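Local coordinates for alginate biosynthesis protein AlgX (PDB 4KNC) that takes part in the O-acetylation of the exopolysaccharide alginate and protects the polymer from degradation as it crosses the periplasm, at residues A[92-97]-A[105-110]; A[276-281]-A[310-315]; A[189-194]-A[247-252]. One frame throughout, in Å; residues are numbered along the deposited sequence.

How the contacts relate
Followed from the N terminus, the chain makes its three contacts in series, none nested in another and none crossing. Contact 1 closes first, a short loop in which helix 99-104 carries the chain from the end of helix 89-93 to the start of helix 107-123. Contact 3 spans some fifty residues, including helix 194-203 and strand 210-220, and joins the end of strand 180-191 to the turn before helix 251-259, beside the inferred active site. Contact 2 comes last and packs helix 275-282 against helix 307-316, with strand 293-298 of the parallel sheet between them in sequence. Contacts 1 and 2 lie farthest apart, their centres about 34 Å from each other.

Contact 1. Residues A[92-97]-A[105-110]; sequences VNREKL and FDYELA
Arg94 and Tyr107 meet because both turn CG anti to the backbone N (chi1 -176° and 167°), and Arg94 then runs out extended as far as NE, laying its end along one face of the tyrosine. The guanidinium and the phenol ring lie nearly parallel, their planes 12° apart. Overlap is displaced toward the CB side of the ring: CD of Arg94 sits over the face, 4.0 Å from the centroid of the Tyr107 ring in a CH-pi contact, while NH1 of Arg94 comes within 3.3 Å of CD2 of Tyr107. Beneath the guanidinium itself lies Tyr107 CB, 3.4 Å from Arg94 NE.

A water ties the same arginine to the turn before helix 107-123. It accepts from Arg94 NE at 2.8 Å and donates to Phe105 O at 2.6 Å. Alongside, Leu97 CD1 approaches Phe105 CD2 obliquely at 3.9 Å. Asp106, just before helix 107-123, is its N-cap residue, and its OD1 takes the N-H of Leu109.

Arg94 thus illustrates how one cation can serve two chemistries: its flat face is spent on an aromatic side chain, leaving N-H groups to polar partners, the water at NE and a salt bridge from NH1 to Asp136. The carboxylate of Glu108, well out of the guanidinium plane, could add only a general electrostatic attraction.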
loop_
_atom_site.group_PDB
_atom_site.type_symbol
_atom_site.label_atom_id
_atom_site.label_comp_id
_atom_site.label_asym_id
_atom_site.label_seq_id
_atom_site.Cartn_x
_atom_site.Cartn_y
_atom_site.Cartn_z
ATOM N N VAL A 92 -13.688 -0.248 -15.663
ATOM C CA VAL A 92 -13.460 -1.513 -16.359
ATOM C C VAL A 92 -14.770 -2.198 -16.736
ATOM O O VAL A 92 -14.960 -2.658 -17.874
ATOM C CB VAL A 92 -12.590 -2.471 -15.530
ATOM C CG1 VAL A 92 -12.477 -3.807 -16.228
ATOM C CG2 VAL A 92 -11.198 -1.880 -15.306
ATOM N N ASN A 93 -15.679 -2.262 -15.774
ATOM C CA ASN A 93 -16.927 -2.980 -15.962
ATOM C C ASN A 93 -18.129 -2.057 -16.143
ATOM O O ASN A 93 -19.251 -2.406 -15.766
ATOM C CB ASN A 93 -17.152 -3.961 -14.814
ATOM C CG ASN A 93 -16.255 -5.186 -14.915
ATOM O OD1 ASN A 93 -15.411 -5.433 -14.041
ATOM N ND2 ASN A 93 -16.442 -5.970 -15.984
ATOM N N ARG A 94 -17.873 -0.875 -16.708
ATOM C CA ARG A 94 -18.933 0.012 -17.191
ATOM C C ARG A 94 -20.161 -0.723 -17.760
ATOM O O ARG A 94 -21.290 -0.431 -17.375
ATOM C CB ARG A 94 -18.382 0.959 -18.261
ATOM C CG ARG A 94 -19.394 1.984 -18.753
ATOM C CD ARG A 94 -18.902 2.720 -19.987
ATOM N NE ARG A 94 -19.710 3.905 -20.251
ATOM C CZ ARG A 94 -19.585 4.667 -21.331
ATOM N NH1 ARG A 94 -18.684 4.359 -22.252
ATOM N NH2 ARG A 94 -20.359 5.731 -21.490
ATOM N N GLU A 95 -19.939 -1.681 -18.658
ATOM C CA GLU A 95 -21.051 -2.312 -19.384
ATOM C C GLU A 95 -22.013 -3.128 -18.519
ATOM O O GLU A 95 -23.097 -3.486 -18.973
ATOM C CB GLU A 95 -20.553 -3.156 -20.570
ATOM C CG GLU A 95 -19.865 -2.337 -21.688
ATOM C CD GLU A 95 -20.677 -1.117 -22.148
ATOM O OE1 GLU A 95 -21.909 -1.221 -22.284
ATOM O OE2 GLU A 95 -20.085 -0.042 -22.383
ATOM N N LYS A 96 -21.627 -3.420 -17.280
ATOM C CA LYS A 96 -22.514 -4.155 -16.374
ATOM C C LYS A 96 -23.554 -3.237 -15.721
ATOM O O LYS A 96 -24.486 -3.702 -15.060
ATOM C CB LYS A 96 -21.697 -4.884 -15.310
ATOM C CG LYS A 96 -20.622 -5.814 -15.888
ATOM C CD LYS A 96 -21.233 -7.016 -16.587
ATOM C CE LYS A 96 -20.157 -8.031 -16.957
ATOM N NZ LYS A 96 -20.725 -9.248 -17.601
ATOM N N LEU A 97 -23.388 -1.931 -15.910
ATOM C CA LEU A 97 -24.327 -0.939 -15.390
ATOM C C LEU A 97 -25.710 -1.036 -16.036
ATOM O O LEU A 97 -25.847 -1.500 -17.167
ATOM C CB LEU A 97 -23.765 0.470 -15.608
ATOM C CG LEU A 97 -22.533 0.753 -14.742
ATOM C CD1 LEU A 97 -21.952 2.093 -15.069
ATOM C CD2 LEU A 97 -22.905 0.664 -13.251
ATOM N N PHE A 105 -23.255 7.851 -15.375
ATOM C CA PHE A 105 -21.834 7.768 -15.045
ATOM C C PHE A 105 -20.983 8.423 -16.121
ATOM O O PHE A 105 -20.869 7.900 -17.225
ATOM C CB PHE A 105 -21.452 6.295 -14.862
ATOM C CG PHE A 105 -19.975 6.043 -14.701
ATOM C CD1 PHE A 105 -19.199 6.835 -13.862
ATOM C CD2 PHE A 105 -19.375 4.976 -15.359
ATOM C CE1 PHE A 105 -17.830 6.588 -13.704
ATOM C CE2 PHE A 105 -18.010 4.714 -15.219
ATOM C CZ PHE A 105 -17.232 5.522 -14.385
ATOM N N ASP A 106 -20.389 9.569 -15.801
ATOM C CA ASP A 106 -19.528 10.292 -16.752
ATOM C C ASP A 106 -18.240 9.519 -17.032
ATOM O O ASP A 106 -17.158 9.923 -16.605
ATOM C CB ASP A 106 -19.184 11.679 -16.207
ATOM C CG ASP A 106 -18.840 12.681 -17.300
ATOM O OD1 ASP A 106 -18.247 12.304 -18.329
ATOM O OD2 ASP A 106 -19.157 13.872 -17.114
ATOM N N TYR A 107 -18.365 8.411 -17.758
ATOM C CA TYR A 107 -17.232 7.534 -18.056
ATOM C C TYR A 107 -16.040 8.232 -18.716
ATOM O O TYR A 107 -14.888 7.985 -18.344
ATOM C CB TYR A 107 -17.684 6.343 -18.909
ATOM C CG TYR A 107 -16.539 5.564 -19.503
ATOM C CD1 TYR A 107 -15.869 4.606 -18.759
ATOM C CD2 TYR A 107 -16.136 5.775 -20.812
ATOM C CE1 TYR A 107 -14.819 3.879 -19.298
ATOM C CE2 TYR A 107 -15.075 5.061 -21.365
ATOM C CZ TYR A 107 -14.424 4.113 -20.598
ATOM O OH TYR A 107 -13.372 3.401 -21.124
ATOM N N GLU A 108 -16.303 9.103 -19.687
ATOM C CA GLU A 108 -15.205 9.746 -20.402
ATOM C C GLU A 108 -14.439 10.683 -19.469
ATOM O O GLU A 108 -13.213 10.789 -19.541
ATOM C CB GLU A 108 -15.703 10.495 -21.651
ATOM C CG GLU A 108 -16.317 9.597 -22.733
ATOM C CD GLU A 108 -15.329 8.591 -23.307
ATOM O OE1 GLU A 108 -14.115 8.850 -23.229
ATOM O OE2 GLU A 108 -15.759 7.537 -23.829
ATOM N N LEU A 109 -15.165 11.346 -18.574
ATOM C CA LEU A 109 -14.521 12.253 -17.632
ATOM C C LEU A 109 -13.637 11.484 -16.656
ATOM O O LEU A 109 -12.509 11.901 -16.360
ATOM C CB LEU A 109 -15.560 13.050 -16.859
ATOM C CG LEU A 109 -14.962 14.041 -15.872
ATOM C CD1 LEU A 109 -14.080 15.012 -16.646
ATOM C CD2 LEU A 109 -16.058 14.756 -15.109
ATOM N N ALA A 110 -14.163 10.364 -16.157
ATOM C CA ALA A 110 -13.415 9.498 -15.256
ATOM C C ALA A 110 -12.141 8.989 -15.923
ATOM O O ALA A 110 -11.061 9.050 -15.344
ATOM C CB ALA A 110 -14.289 8.311 -14.788
HETATM O O HOH W 1 -20.975 5.539 -18.319
#

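Contact 2. Residues A[276-281]-A[310-315]; sequences SLLAYM and YRQAMP
Helices 275-282 and 307-316 run in roughly the same direction, their local axes inclined by 34° and 9.9 Å apart at closest approach, with Leu278 facing Ala313 where the two backbones come nearest. At such a separation a small residue on one helix can receive larger side chains from the other, and this pair is a compact example.

Leu278 reaches across with its two methyl groups divided between neighbouring residues. Leu278 CD1 lies against the amide end of Gln312, 3.5 Å from OE1 of that residue, and Leu278 CD2 settles on the backbone beside it, 3.8 Å from Ala313 N and 4.0 Å from Ala313 CB. Gln312 crosses Leu278 at about a right angle; its chain extends beyond CG; CD2 of the leucine meets Gln312 CB, and CD1 the amide group, while NE2 is held by a hydrogen bond to Ser308 O, one turn back in its own helix.

One turn after Leu278, Met281 bends at its last torsion (chi3 -62°), which brings CE against Ala313. Met281 CE stands 3.3 Å from Ala313 O and 3.8 Å from Ala313 CB. Ala313 CB is therefore touched by both Leu278 and Met281, whose methyls also meet the glutamine amide and the backbone N and O of Ala313.

Helix 61-76 adjoins the same pair, Leu74 touching Met281 and Leu70 touching Ala313. Farther round helix 275-282, Leu277 and Tyr280 pack on strand 237-240 of the parallel sheet.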
loop_
_atom_site.group_PDB
_atom_site.type_symbol
_atom_site.label_atom_id
_atom_site.label_comp_id
_atom_site.label_asym_id
_atom_site.label_seq_id
_atom_site.Cartn_x
_atom_site.Cartn_y
_atom_site.Cartn_z
ATOM N N SER A 276 2.092 -2.440 3.672
ATOM C CA SER A 276 2.944 -3.446 3.050
ATOM C C SER A 276 4.332 -2.899 2.758
ATOM O O SER A 276 5.347 -3.525 3.077
ATOM C CB SER A 276 2.292 -3.980 1.773
ATOM O OG SER A 276 3.185 -4.824 1.077
ATOM N N LEU A 277 4.372 -1.720 2.158
ATOM C CA LEU A 277 5.641 -1.086 1.819
ATOM C C LEU A 277 6.422 -0.678 3.082
ATOM O O LEU A 277 7.642 -0.825 3.139
ATOM C CB LEU A 277 5.387 0.126 0.922
ATOM C CG LEU A 277 6.546 1.036 0.516
ATOM C CD1 LEU A 277 7.644 0.242 -0.160
ATOM C CD2 LEU A 277 6.028 2.094 -0.421
ATOM N N LEU A 278 5.726 -0.169 4.095
ATOM C CA LEU A 278 6.409 0.201 5.336
ATOM C C LEU A 278 7.016 -1.030 6.030
ATOM O O LEU A 278 8.172 -1.011 6.440
ATOM C CB LEU A 278 5.465 0.953 6.282
ATOM C CG LEU A 278 5.019 2.374 5.912
ATOM C CD1 LEU A 278 4.217 3.025 7.063
ATOM C CD2 LEU A 278 6.220 3.255 5.525
ATOM N N ALA A 279 6.245 -2.109 6.138
ATOM C CA ALA A 279 6.769 -3.328 6.751
ATOM C C ALA A 279 7.952 -3.868 5.960
ATOM O O ALA A 279 8.986 -4.225 6.538
ATOM C CB ALA A 279 5.674 -4.387 6.875
ATOM N N TYR A 280 7.805 -3.915 4.636
ATOM C CA TYR A 280 8.900 -4.369 3.767
ATOM C C TYR A 280 10.183 -3.545 3.939
ATOM O O TYR A 280 11.272 -4.098 4.118
ATOM C CB TYR A 280 8.474 -4.375 2.288
ATOM C CG TYR A 280 9.548 -4.893 1.360
ATOM C CD1 TYR A 280 10.206 -6.089 1.624
ATOM C CD2 TYR A 280 9.898 -4.196 0.214
ATOM C CE1 TYR A 280 11.200 -6.567 0.775
ATOM C CE2 TYR A 280 10.879 -4.667 -0.637
ATOM C CZ TYR A 280 11.527 -5.849 -0.352
ATOM O OH TYR A 280 12.508 -6.311 -1.208
ATOM N N MET A 281 10.061 -2.223 3.904
ATOM C CA MET A 281 11.244 -1.381 4.071
ATOM C C MET A 281 11.741 -1.308 5.522
ATOM O O MET A 281 12.792 -0.727 5.785
ATOM C CB MET A 281 11.008 0.026 3.524
ATOM C CG MET A 281 10.576 0.072 2.077
ATOM S SD MET A 281 11.027 1.629 1.297
ATOM C CE MET A 281 10.110 2.827 2.255
ATOM N N TYR A 310 4.993 9.400 4.604
ATOM C CA TYR A 310 6.302 9.772 4.085
ATOM C C TYR A 310 7.354 9.986 5.172
ATOM O O TYR A 310 8.526 9.661 4.969
ATOM C CB TYR A 310 6.176 10.974 3.138
ATOM C CG TYR A 310 5.301 10.630 1.947
ATOM C CD1 TYR A 310 5.835 10.004 0.823
ATOM C CD2 TYR A 310 3.932 10.868 1.977
ATOM C CE1 TYR A 310 5.031 9.651 -0.264
ATOM C CE2 TYR A 310 3.116 10.530 0.901
ATOM C CZ TYR A 310 3.675 9.916 -0.218
ATOM O OH TYR A 310 2.867 9.572 -1.284
ATOM N N ARG A 311 6.936 10.506 6.328
ATOM C CA ARG A 311 7.850 10.625 7.470
ATOM C C ARG A 311 8.447 9.285 7.929
ATOM O O ARG A 311 9.527 9.242 8.515
ATOM C CB ARG A 311 7.159 11.311 8.649
ATOM C CG ARG A 311 6.766 12.739 8.354
ATOM C CD ARG A 311 6.181 13.399 9.577
ATOM N NE ARG A 311 7.161 13.563 10.643
ATOM C CZ ARG A 311 6.843 13.989 11.860
ATOM N NH1 ARG A 311 5.579 14.279 12.136
ATOM N NH2 ARG A 311 7.774 14.127 12.798
ATOM N N GLN A 312 7.734 8.196 7.680
ATOM C CA GLN A 312 8.279 6.867 7.916
ATOM C C GLN A 312 9.037 6.354 6.678
ATOM O O GLN A 312 10.187 5.914 6.772
ATOM C CB GLN A 312 7.156 5.900 8.288
ATOM C CG GLN A 312 6.460 6.232 9.590
ATOM C CD GLN A 312 5.226 5.401 9.804
ATOM O OE1 GLN A 312 5.303 4.231 10.205
ATOM N NE2 GLN A 312 4.065 5.990 9.518
ATOM N N ALA A 313 8.397 6.420 5.514
ATOM C CA ALA A 313 8.975 5.817 4.314
ATOM C C ALA A 313 10.341 6.386 3.949
ATOM O O ALA A 313 11.258 5.622 3.649
ATOM C CB ALA A 313 8.012 5.903 3.137
ATOM N N MET A 314 10.483 7.712 4.003
ATOM C CA MET A 314 11.747 8.353 3.637
ATOM C C MET A 314 12.962 7.822 4.420
ATOM O O MET A 314 13.892 7.299 3.814
ATOM C CB MET A 314 11.652 9.893 3.689
ATOM C CG MET A 314 10.752 10.486 2.623
ATOM S SD MET A 314 11.422 10.245 0.963
ATOM C CE MET A 314 12.576 11.622 0.902
ATOM N N PRO A 315 12.955 7.931 5.762
ATOM C CA PRO A 315 14.121 7.405 6.485
ATOM C C PRO A 315 14.214 5.884 6.470
ATOM O O PRO A 315 15.284 5.344 6.744
ATOM C CB PRO A 315 13.881 7.883 7.919
ATOM C CG PRO A 315 12.380 7.996 8.010
ATOM C CD PRO A 315 11.980 8.542 6.685
#

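Contact 3. Residues A[189-194]-A[247-252]; sequences LSKLGT and PAYNFA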
loop_
_atom_site.group_PDB
_atom_site.type_symbol
_atom_site.label_atom_id
_atom_site.label_comp_id
_atom_site.label_asym_id
_atom_site.label_seq_id
_atom_site.Cartn_x
_atom_site.Cartn_y
_atom_site.Cartn_z
ATOM N N LEU A 189 -12.262 -20.728 -6.730
ATOM C CA LEU A 189 -12.176 -19.730 -5.675
ATOM C C LEU A 189 -13.587 -19.251 -5.357
ATOM O O LEU A 189 -14.295 -18.741 -6.225
ATOM C CB LEU A 189 -11.287 -18.549 -6.119
ATOM C CG LEU A 189 -11.239 -17.304 -5.219
ATOM C CD1 LEU A 189 -10.587 -17.607 -3.874
ATOM C CD2 LEU A 189 -10.527 -16.139 -5.875
ATOM N N SER A 190 -14.008 -19.421 -4.114
ATOM C CA SER A 190 -15.344 -19.003 -3.734
ATOM C C SER A 190 -15.319 -17.597 -3.154
ATOM O O SER A 190 -14.475 -17.281 -2.320
ATOM C CB SER A 190 -15.920 -19.959 -2.693
ATOM O OG SER A 190 -15.156 -19.905 -1.502
ATOM N N LYS A 191 -16.257 -16.758 -3.572
ATOM C CA LYS A 191 -16.384 -15.451 -2.936
ATOM C C LYS A 191 -17.820 -14.982 -2.819
ATOM O O LYS A 191 -18.545 -14.892 -3.809
ATOM C CB LYS A 191 -15.563 -14.380 -3.664
ATOM C CG LYS A 191 -15.557 -13.048 -2.887
ATOM C CD LYS A 191 -14.482 -12.103 -3.365
ATOM C CE LYS A 191 -13.103 -12.587 -2.970
ATOM N NZ LYS A 191 -12.774 -12.207 -1.583
ATOM N N LEU A 192 -18.235 -14.698 -1.593
ATOM C CA LEU A 192 -19.481 -13.989 -1.376
ATOM C C LEU A 192 -19.019 -12.557 -1.153
ATOM O O LEU A 192 -18.326 -12.273 -0.176
ATOM C CB LEU A 192 -20.220 -14.532 -0.141
ATOM C CG LEU A 192 -21.501 -13.789 0.267
ATOM C CD1 LEU A 192 -22.510 -13.818 -0.871
ATOM C CD2 LEU A 192 -22.118 -14.340 1.561
ATOM N N GLY A 193 -19.365 -11.669 -2.077
ATOM C CA GLY A 193 -18.767 -10.345 -2.099
ATOM C C GLY A 193 -19.126 -9.454 -0.931
ATOM O O GLY A 193 -20.232 -9.547 -0.393
ATOM N N THR A 194 -18.203 -8.570 -0.551
ATOM C CA THR A 194 -18.465 -7.601 0.517
ATOM C C THR A 194 -19.631 -6.651 0.225
ATOM O O THR A 194 -20.318 -6.201 1.143
ATOM C CB THR A 194 -17.218 -6.753 0.848
ATOM O OG1 THR A 194 -16.813 -6.020 -0.318
ATOM C CG2 THR A 194 -16.072 -7.637 1.326
ATOM N N PRO A 247 -2.403 -14.232 -2.411
ATOM C CA PRO A 247 -2.285 -15.528 -3.093
ATOM C C PRO A 247 -3.547 -15.965 -3.832
ATOM O O PRO A 247 -3.443 -16.541 -4.907
ATOM C CB PRO A 247 -1.985 -16.492 -1.945
ATOM C CG PRO A 247 -1.323 -15.635 -0.908
ATOM C CD PRO A 247 -2.021 -14.313 -0.991
ATOM N N ALA A 248 -4.715 -15.676 -3.271
ATOM C CA ALA A 248 -5.983 -16.112 -3.854
ATOM C C ALA A 248 -6.191 -15.658 -5.299
ATOM O O ALA A 248 -6.839 -16.357 -6.066
ATOM C CB ALA A 248 -7.156 -15.642 -2.991
ATOM N N TYR A 249 -5.661 -14.488 -5.666
ATOM C CA TYR A 249 -5.927 -13.956 -6.995
ATOM C C TYR A 249 -4.734 -14.165 -7.909
ATOM O O TYR A 249 -4.839 -13.961 -9.112
ATOM C CB TYR A 249 -6.335 -12.480 -6.936
ATOM C CG TYR A 249 -7.309 -12.221 -5.822
ATOM C CD1 TYR A 249 -8.636 -12.649 -5.918
ATOM C CD2 TYR A 249 -6.901 -11.590 -4.654
ATOM C CE1 TYR A 249 -9.529 -12.438 -4.890
ATOM C CE2 TYR A 249 -7.793 -11.370 -3.613
ATOM C CZ TYR A 249 -9.102 -11.793 -3.735
ATOM O OH TYR A 249 -9.984 -11.576 -2.692
ATOM N N ASN A 250 -3.607 -14.560 -7.319
ATOM C CA ASN A 250 -2.413 -14.938 -8.068
ATOM C C ASN A 250 -1.782 -13.821 -8.935
ATOM O O ASN A 250 -1.183 -14.101 -9.968
ATOM C CB ASN A 250 -2.672 -16.195 -8.922
ATOM C CG ASN A 250 -1.371 -16.879 -9.353
ATOM O OD1 ASN A 250 -0.498 -17.104 -8.525
ATOM N ND2 ASN A 250 -1.224 -17.166 -10.659
ATOM N N PHE A 251 -1.906 -12.571 -8.507
ATOM C CA PHE A 251 -1.316 -11.445 -9.237
ATOM C C PHE A 251 0.201 -11.610 -9.372
ATOM O O PHE A 251 0.744 -11.478 -10.475
ATOM C CB PHE A 251 -1.682 -10.120 -8.564
ATOM C CG PHE A 251 -1.121 -8.887 -9.251
ATOM C CD1 PHE A 251 -1.358 -8.648 -10.598
ATOM C CD2 PHE A 251 -0.406 -7.938 -8.522
ATOM C CE1 PHE A 251 -0.856 -7.503 -11.220
ATOM C CE2 PHE A 251 0.086 -6.777 -9.132
ATOM C CZ PHE A 251 -0.135 -6.569 -10.492
ATOM N N ALA A 252 0.880 -11.942 -8.277
ATOM C CA ALA A 252 2.333 -12.193 -8.344
ATOM C C ALA A 252 2.706 -13.344 -9.299
ATOM O O ALA A 252 3.683 -13.257 -10.041
ATOM C CB ALA A 252 2.890 -12.460 -6.967
#
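Lys191 reaches the hydroxyl of Tyr249 by a bent chain. From CB, which points toward the other segment, the chain leaves with CG anti to the backbone N and continues to CD before bending at its last two torsions (chi3 -71°, chi4 -83°). That double bend brings Lys191 CE to the edge of the Tyr249 ring, near its plane and 3.3 Å from Tyr249 OH. Lys191 NZ then donates a hydrogen bond to Tyr249 OH at 3.1 Å, and it also makes a long, weak ion pair with Asp148, an inferred active-site residue.

Two residues earlier on the same strand, Leu189 supplies the apolar part. Its CD2 meets Tyr249 CE1 obliquely at 4.0 Å and approaches Ala248 O at 3.7 Å, while CD1 faces Ala248 CB at 4.1 Å.

The contact joins the end of strand 180-191, paired with strand 210-220 in an antiparallel sheet, to the turn that leads into helix 251-259. Next to it is the probable catalytic centre of this SGNH-like domain: the ring of Tyr249 stacks on His150, the inferred proton acceptor, and Thr194 N, at the start of helix 194-203, bonds to Asp148.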